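Local structure of nucleoporin NUP170 (Chaetomium thermophilum, 5HAX) at residues 647-652 with 670-675; 500-505 with 549-554. The protein serves as a nucleoporin of the nuclear pore complex, where it probably acts as a scaffold built from a beta-propeller and a helical region. One frame throughout, in Å; residues are numbered along the deposited sequence.

Both contacts belong to the helical part of the chain that follows the beta-propeller, and both are made by van der Waals packing. They occur in series: contact 2 (500-505 with 549-554) is complete before contact 1 (647-652 with 670-675) opens. Their centres lie 28 Å apart and their nearest atoms about 12 Å apart, so they do not touch. Both sit on the same side of the chain's centre, the centre of contact 2 about 32 Å and that of contact 1 about 38 Å from it. Contact 2 joins the C-terminal end of helix 490-501 and the chain after it to helix 549-562; contact 1 lays a loop on the helix that follows it.

Contact 1: 647-652 with 670-675; sequences QGLAPP and QALHAL
Gly-648 and Leu-649 run past one side of a helical turn at Leu-672, with the CA atoms of Leu-649 and Leu-672 separated by 6.7 Å. The 647-652 segment has no regular secondary structure, whereas 670-675 is continuous helix, as the bond from Ala-674 N to Gln-670 O (2.9 Å) attests. At Gly-648 the chain takes a positive phi of 100°, a conformation that glycine adopts readily, and this bend presents the backbone itself to the helix.

One methyl group carries the contact. Leu-672 extends from its helix with CD1 anti to CA (chi2 170°), so this branch is the far end of an extended side chain and reaches the loop. There Leu-672 CD1 lies 3.6 Å from Gly-648 CA, and the Gly-648 carbonyl carbon is equally near. Leu-672 CD1 is also 3.8 Å from Gln-647 O, in the peptide group that precedes the glycine. The side chain of Leu-649 adds a looser apolar approach, its CD2 standing 4.5 Å from Leu-672 CD1. The fit is thus mainly methyl against main chain, made possible because Gly-648 has no side chain in the way, and the segments bury only 117 Å² between them.

About one turn earlier on the same helix, His-669 ND1 is hydrogen-bonded to Gly-648 O, while Leu-649 also touches Gln-676 farther along. The arrangement is that of an interhelical connection folding back on the helix it leads into, here between helices 622-640 and 663-694 of the nucleoporin C-terminal family region.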
ATOM      1  N   GLN A 647     -23.919  27.240   9.721  1.00 76.51           N
ATOM      2  CA  GLN A 647     -23.445  28.586  10.015  1.00 78.13           C
ATOM      3  C   GLN A 647     -22.464  29.046   8.945  1.00 76.78           C
ATOM      4  O   GLN A 647     -21.569  28.295   8.544  1.00 72.03           O
ATOM      5  CB  GLN A 647     -22.775  28.627  11.389  1.00 80.23           C
ATOM      6  CG  GLN A 647     -23.652  28.158  12.544  1.00 89.78           C
ATOM      7  CD  GLN A 647     -23.565  26.661  12.781  1.00 85.79           C
ATOM      8  OE1 GLN A 647     -23.294  25.887  11.862  1.00 80.68           O
ATOM      9  NE2 GLN A 647     -23.788  26.247  14.024  1.00 82.73           N
ATOM     10  N   GLY A 648     -22.634  30.286   8.483  1.00 74.33           N
ATOM     11  CA  GLY A 648     -21.730  30.912   7.547  1.00 75.51           C
ATOM     12  C   GLY A 648     -22.203  30.888   6.106  1.00 79.16           C
ATOM     13  O   GLY A 648     -21.793  31.748   5.318  1.00 78.56           O
ATOM     14  N   LEU A 649     -23.047  29.922   5.739  1.00 76.45           N
ATOM     15  CA  LEU A 649     -23.542  29.855   4.367  1.00 88.07           C
ATOM     16  C   LEU A 649     -24.487  31.014   4.074  1.00 90.87           C
ATOM     17  O   LEU A 649     -24.273  31.782   3.128  1.00 96.09           O
ATOM     18  CB  LEU A 649     -24.235  28.513   4.123  1.00 83.47           C
ATOM     19  CG  LEU A 649     -23.361  27.260   4.241  1.00 84.98           C
ATOM     20  CD1 LEU A 649     -24.163  26.029   3.853  1.00 81.02           C
ATOM     21  CD2 LEU A 649     -22.110  27.364   3.381  1.00 78.24           C
ATOM     22  N   ALA A 650     -25.541  31.153   4.873  1.00 96.58           N
ATOM     23  CA  ALA A 650     -26.422  32.299   4.739  1.00 99.94           C
ATOM     24  C   ALA A 650     -25.700  33.564   5.203  1.00101.58           C
ATOM     25  O   ALA A 650     -24.805  33.504   6.050  1.00 94.68           O
ATOM     26  CB  ALA A 650     -27.696  32.094   5.553  1.00 98.83           C
ATOM     27  N   PRO A 651     -26.068  34.725   4.667  1.00110.47           N
ATOM     28  CA  PRO A 651     -25.336  35.953   4.987  1.00108.59           C
ATOM     29  C   PRO A 651     -25.670  36.442   6.384  1.00112.36           C
ATOM     30  O   PRO A 651     -26.835  36.383   6.808  1.00110.02           O
ATOM     31  CB  PRO A 651     -25.823  36.939   3.916  1.00106.50           C
ATOM     32  CG  PRO A 651     -27.193  36.469   3.582  1.00105.47           C
ATOM     33  CD  PRO A 651     -27.171  34.969   3.722  1.00106.92           C
ATOM     34  N   PRO A 652     -24.675  36.937   7.141  1.00111.27           N
ATOM     35  CA  PRO A 652     -24.939  37.481   8.478  1.00107.52           C
ATOM     36  C   PRO A 652     -25.536  38.886   8.435  1.00110.47           C
ATOM     37  O   PRO A 652     -26.487  39.115   7.687  1.00 98.06           O
ATOM     38  CB  PRO A 652     -23.553  37.497   9.125  1.00 96.67           C
ATOM     39  CG  PRO A 652     -22.617  37.672   7.986  1.00102.27           C
ATOM     40  CD  PRO A 652     -23.235  36.946   6.823  1.00105.93           C
ATOM     41  N   GLN A 670     -17.323  35.154   3.686  1.00 60.17           N
ATOM     42  CA  GLN A 670     -16.544  35.360   2.468  1.00 65.23           C
ATOM     43  C   GLN A 670     -15.700  34.137   2.136  1.00 63.26           C
ATOM     44  O   GLN A 670     -15.615  33.730   0.971  1.00 56.46           O
ATOM     45  CB  GLN A 670     -15.649  36.590   2.622  1.00 72.76           C
ATOM     46  CG  GLN A 670     -16.400  37.893   2.827  1.00 84.71           C
ATOM     47  CD  GLN A 670     -15.487  39.027   3.251  1.00 91.46           C
ATOM     48  OE1 GLN A 670     -14.341  39.118   2.806  1.00 88.17           O
ATOM     49  NE2 GLN A 670     -15.987  39.895   4.123  1.00 90.82           N
ATOM     50  N   ALA A 671     -15.060  33.544   3.146  1.00 64.48           N
ATOM     51  CA  ALA A 671     -14.220  32.374   2.914  1.00 62.86           C
ATOM     52  C   ALA A 671     -15.046  31.199   2.407  1.00 51.48           C
ATOM     53  O   ALA A 671     -14.681  30.545   1.424  1.00 49.78           O
ATOM     54  CB  ALA A 671     -13.481  32.000   4.199  1.00 55.77           C
ATOM     55  N   LEU A 672     -16.169  30.914   3.071  1.00 54.11           N
ATOM     56  CA  LEU A 672     -17.034  29.826   2.631  1.00 55.54           C
ATOM     57  C   LEU A 672     -17.572  30.085   1.232  1.00 53.08           C
ATOM     58  O   LEU A 672     -17.683  29.160   0.419  1.00 56.90           O
ATOM     59  CB  LEU A 672     -18.181  29.640   3.624  1.00 56.26           C
ATOM     60  CG  LEU A 672     -17.778  29.147   5.016  1.00 63.54           C
ATOM     61  CD1 LEU A 672     -18.951  29.240   5.978  1.00 62.65           C
ATOM     62  CD2 LEU A 672     -17.251  27.722   4.957  1.00 60.88           C
ATOM     63  N   HIS A 673     -17.907  31.342   0.928  1.00 63.41           N
ATOM     64  CA  HIS A 673     -18.386  31.678  -0.408  1.00 54.62           C
ATOM     65  C   HIS A 673     -17.321  31.403  -1.460  1.00 49.20           C
ATOM     66  O   HIS A 673     -17.620  30.863  -2.531  1.00 54.30           O
ATOM     67  CB  HIS A 673     -18.810  33.145  -0.463  1.00 65.57           C
ATOM     68  CG  HIS A 673     -18.944  33.676  -1.855  1.00 65.19           C
ATOM     69  ND1 HIS A 673     -20.077  33.491  -2.617  1.00 67.31           N
ATOM     70  CD2 HIS A 673     -18.080  34.374  -2.629  1.00 66.79           C
ATOM     71  CE1 HIS A 673     -19.908  34.057  -3.798  1.00 69.25           C
ATOM     72  NE2 HIS A 673     -18.705  34.600  -3.832  1.00 67.14           N
ATOM     73  N   ALA A 674     -16.072  31.777  -1.176  1.00 53.05           N
ATOM     74  CA  ALA A 674     -14.997  31.560  -2.136  1.00 58.63           C
ATOM     75  C   ALA A 674     -14.796  30.075  -2.415  1.00 54.53           C
ATOM     76  O   ALA A 674     -14.569  29.677  -3.563  1.00 53.66           O
ATOM     77  CB  ALA A 674     -13.703  32.189  -1.622  1.00 58.92           C
ATOM     78  N   LEU A 675     -14.879  29.239  -1.376  1.00 49.96           N
ATOM     79  CA  LEU A 675     -14.730  27.801  -1.574  1.00 46.71           C
ATOM     80  C   LEU A 675     -15.830  27.251  -2.472  1.00 49.80           C
ATOM     81  O   LEU A 675     -15.566  26.424  -3.353  1.00 47.48           O
ATOM     82  CB  LEU A 675     -14.739  27.077  -0.227  1.00 50.46           C
ATOM     83  CG  LEU A 675     -13.509  27.248   0.667  1.00 46.90           C
ATOM     84  CD1 LEU A 675     -13.725  26.532   1.992  1.00 50.64           C
ATOM     85  CD2 LEU A 675     -12.255  26.727  -0.023  1.00 50.61           C
TER

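Contact 2: 500-505 with 549-554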
ATOM      1  N   ASN A 500     -23.669   3.487  15.971  1.00 61.94           N
ATOM      2  CA  ASN A 500     -24.022   3.030  17.310  1.00 67.66           C
ATOM      3  C   ASN A 500     -24.683   4.121  18.142  1.00 63.63           C
ATOM      4  O   ASN A 500     -25.292   3.809  19.171  1.00 77.41           O
ATOM      5  CB  ASN A 500     -22.778   2.520  18.040  1.00 63.10           C
ATOM      6  CG  ASN A 500     -22.083   1.397  17.295  1.00 66.51           C
ATOM      7  OD1 ASN A 500     -22.708   0.662  16.531  1.00 75.36           O
ATOM      8  ND2 ASN A 500     -20.780   1.259  17.517  1.00 69.89           N
ATOM      9  N   CYS A 501     -24.574   5.380  17.725  1.00 62.42           N
ATOM     10  CA  CYS A 501     -25.188   6.500  18.426  1.00 68.35           C
ATOM     11  C   CYS A 501     -26.587   6.819  17.919  1.00 73.25           C
ATOM     12  O   CYS A 501     -27.229   7.728  18.456  1.00 75.59           O
ATOM     13  CB  CYS A 501     -24.304   7.747  18.296  1.00 60.22           C
ATOM     14  SG  CYS A 501     -22.698   7.608  19.106  1.00 73.17           S
ATOM     15  N   VAL A 502     -27.071   6.101  16.901  1.00 68.62           N
ATOM     16  CA  VAL A 502     -28.402   6.367  16.357  1.00 79.04           C
ATOM     17  C   VAL A 502     -29.458   6.247  17.449  1.00 87.35           C
ATOM     18  O   VAL A 502     -30.416   7.029  17.497  1.00 87.64           O
ATOM     19  CB  VAL A 502     -28.694   5.412  15.183  1.00 78.26           C
ATOM     20  CG1 VAL A 502     -30.125   5.585  14.684  1.00 81.11           C
ATOM     21  CG2 VAL A 502     -27.699   5.641  14.054  1.00 76.02           C
ATOM     22  N   SER A 503     -29.302   5.269  18.337  1.00 90.49           N
ATOM     23  CA  SER A 503     -30.236   5.033  19.436  1.00 91.67           C
ATOM     24  C   SER A 503     -29.588   5.469  20.748  1.00 99.88           C
ATOM     25  O   SER A 503     -29.193   4.647  21.578  1.00 98.68           O
ATOM     26  CB  SER A 503     -30.637   3.554  19.477  1.00 88.04           C
ATOM     27  OG  SER A 503     -31.328   3.175  18.303  1.00 95.71           O
ATOM     28  N   ALA A 504     -29.480   6.778  20.936  1.00 97.28           N
ATOM     29  CA  ALA A 504     -28.875   7.320  22.150  1.00 95.29           C
ATOM     30  C   ALA A 504     -29.217   8.806  22.239  1.00109.01           C
ATOM     31  O   ALA A 504     -29.983   9.336  21.424  1.00101.66           O
ATOM     32  CB  ALA A 504     -27.368   7.071  22.171  1.00 95.03           C
ATOM     33  N   SER A 505     -28.633   9.477  23.228  1.00112.10           N
ATOM     34  CA  SER A 505     -28.985  10.841  23.588  1.00112.25           C
ATOM     35  C   SER A 505     -28.169  11.859  22.793  1.00107.88           C
ATOM     36  O   SER A 505     -27.256  11.521  22.038  1.00106.73           O
ATOM     37  CB  SER A 505     -28.764  11.061  25.087  1.00114.25           C
ATOM     38  OG  SER A 505     -27.398  10.883  25.429  1.00111.61           O
ATOM     39  N   ASP A 549     -28.348   3.994   7.216  1.00 76.31           N
ATOM     40  CA  ASP A 549     -27.388   4.837   6.513  1.00 73.41           C
ATOM     41  C   ASP A 549     -27.885   6.270   6.385  1.00 64.52           C
ATOM     42  O   ASP A 549     -27.077   7.204   6.416  1.00 68.88           O
ATOM     43  CB  ASP A 549     -27.078   4.250   5.134  1.00 82.95           C
ATOM     44  CG  ASP A 549     -26.115   3.077   5.201  1.00 92.83           C
ATOM     45  OD1 ASP A 549     -25.201   3.097   6.054  1.00 85.52           O
ATOM     46  OD2 ASP A 549     -26.271   2.134   4.397  1.00101.43           O
ATOM     47  N   ARG A 550     -29.198   6.475   6.247  1.00 61.72           N
ATOM     48  CA  ARG A 550     -29.721   7.838   6.262  1.00 58.69           C
ATOM     49  C   ARG A 550     -29.574   8.463   7.644  1.00 56.96           C
ATOM     50  O   ARG A 550     -29.244   9.649   7.763  1.00 60.28           O
ATOM     51  CB  ARG A 550     -31.187   7.865   5.823  1.00 72.12           C
ATOM     52  CG  ARG A 550     -31.817   9.263   5.899  1.00 88.71           C
ATOM     53  CD  ARG A 550     -33.270   9.287   5.429  1.00 99.63           C
ATOM     54  NE  ARG A 550     -34.185   8.678   6.397  1.00112.41           N
ATOM     55  CZ  ARG A 550     -35.039   9.347   7.172  1.00103.35           C
ATOM     56  NH1 ARG A 550     -35.821   8.680   8.012  1.00 93.57           N
ATOM     57  NH2 ARG A 550     -35.131  10.672   7.115  1.00 96.64           N
ATOM     58  N   ASN A 551     -29.819   7.682   8.699  1.00 57.73           N
ATOM     59  CA  ASN A 551     -29.664   8.200  10.053  1.00 61.19           C
ATOM     60  C   ASN A 551     -28.201   8.475  10.374  1.00 53.61           C
ATOM     61  O   ASN A 551     -27.883   9.464  11.045  1.00 58.15           O
ATOM     62  CB  ASN A 551     -30.261   7.219  11.061  1.00 68.54           C
ATOM     63  CG  ASN A 551     -31.778   7.192  11.023  1.00 69.66           C
ATOM     64  OD1 ASN A 551     -32.427   8.230  10.896  1.00 70.98           O
ATOM     65  ND2 ASN A 551     -32.350   5.999  11.136  1.00 76.64           N
ATOM     66  N   THR A 552     -27.297   7.612   9.907  1.00 51.70           N
ATOM     67  CA  THR A 552     -25.872   7.851  10.112  1.00 57.91           C
ATOM     68  C   THR A 552     -25.429   9.126   9.407  1.00 46.51           C
ATOM     69  O   THR A 552     -24.695   9.939   9.980  1.00 55.43           O
ATOM     70  CB  THR A 552     -25.059   6.655   9.617  1.00 57.21           C
ATOM     71  OG1 THR A 552     -25.449   5.479  10.338  1.00 60.73           O
ATOM     72  CG2 THR A 552     -23.563   6.891   9.812  1.00 55.15           C
ATOM     73  N   GLU A 553     -25.868   9.317   8.161  1.00 55.85           N
ATOM     74  CA  GLU A 553     -25.528  10.536   7.436  1.00 55.98           C
ATOM     75  C   GLU A 553     -26.178  11.759   8.070  1.00 55.33           C
ATOM     76  O   GLU A 553     -25.597  12.851   8.045  1.00 51.03           O
ATOM     77  CB  GLU A 553     -25.944  10.402   5.971  1.00 58.20           C
ATOM     78  CG  GLU A 553     -25.150   9.351   5.202  1.00 60.88           C
ATOM     79  CD  GLU A 553     -25.642   9.167   3.777  1.00 63.26           C
ATOM     80  OE1 GLU A 553     -26.511   9.950   3.337  1.00 65.28           O
ATOM     81  OE2 GLU A 553     -25.158   8.237   3.099  1.00 62.59           O
ATOM     82  N   ASN A 554     -27.371  11.599   8.646  1.00 57.07           N
ATOM     83  CA  ASN A 554     -28.016  12.712   9.334  1.00 58.61           C
ATOM     84  C   ASN A 554     -27.322  13.014  10.657  1.00 56.47           C
ATOM     85  O   ASN A 554     -27.222  14.178  11.061  1.00 61.98           O
ATOM     86  CB  ASN A 554     -29.499  12.407   9.553  1.00 62.78           C
ATOM     87  CG  ASN A 554     -30.320  12.565   8.286  1.00 62.82           C
ATOM     88  OD1 ASN A 554     -30.012  13.398   7.432  1.00 66.75           O
ATOM     89  ND2 ASN A 554     -31.372  11.768   8.160  1.00 71.44           N
TER
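The side chains of Val-502 and Asn-551 leave their backbones toward the facing segment and cross at about a right angle, the branched end of the valine meeting the stem of the asparagine. Both valine methyls approach Asn-551 CB, Val-502 CG1 at 4.0 Å and Val-502 CG2 slightly farther, at 4.2 Å. This is an apolar van der Waals fit in which the amide has a lesser share: Asn-551 ND2 is 4.2 Å from Val-502 CG1.

The valine's first torsion sets where the two methyls lie. With CG1 anti to the backbone N (chi1 175°), that methyl faces Asn-551, while Val-502 CG2, on the side of Thr-552, in addition comes to 4.3 Å from Thr-552 OG1. Thr-552 OG1 is hydrogen-bonded to the carbonyl O of Met-548, the residue just ahead of the helix; its approach to the valine is a plain van der Waals one.

In the fold, chain near the C-terminal end of helix 490-501 packs here on the opening turns of another helix. Asn-551 and Thr-552 lie near the start of helix 549-562, whose Leu-555 also touches Val-502 and Cys-501. The CA atoms of Val-502 and Asn-551 are 6.7 Å apart, and the segments bury 96 Å² in total. Past Val-502 the chain leaves this surface and reaches Ser-505, the N-cap residue of helix 506-520, whose OG makes a weak hydrogen bond with Ala-508 N.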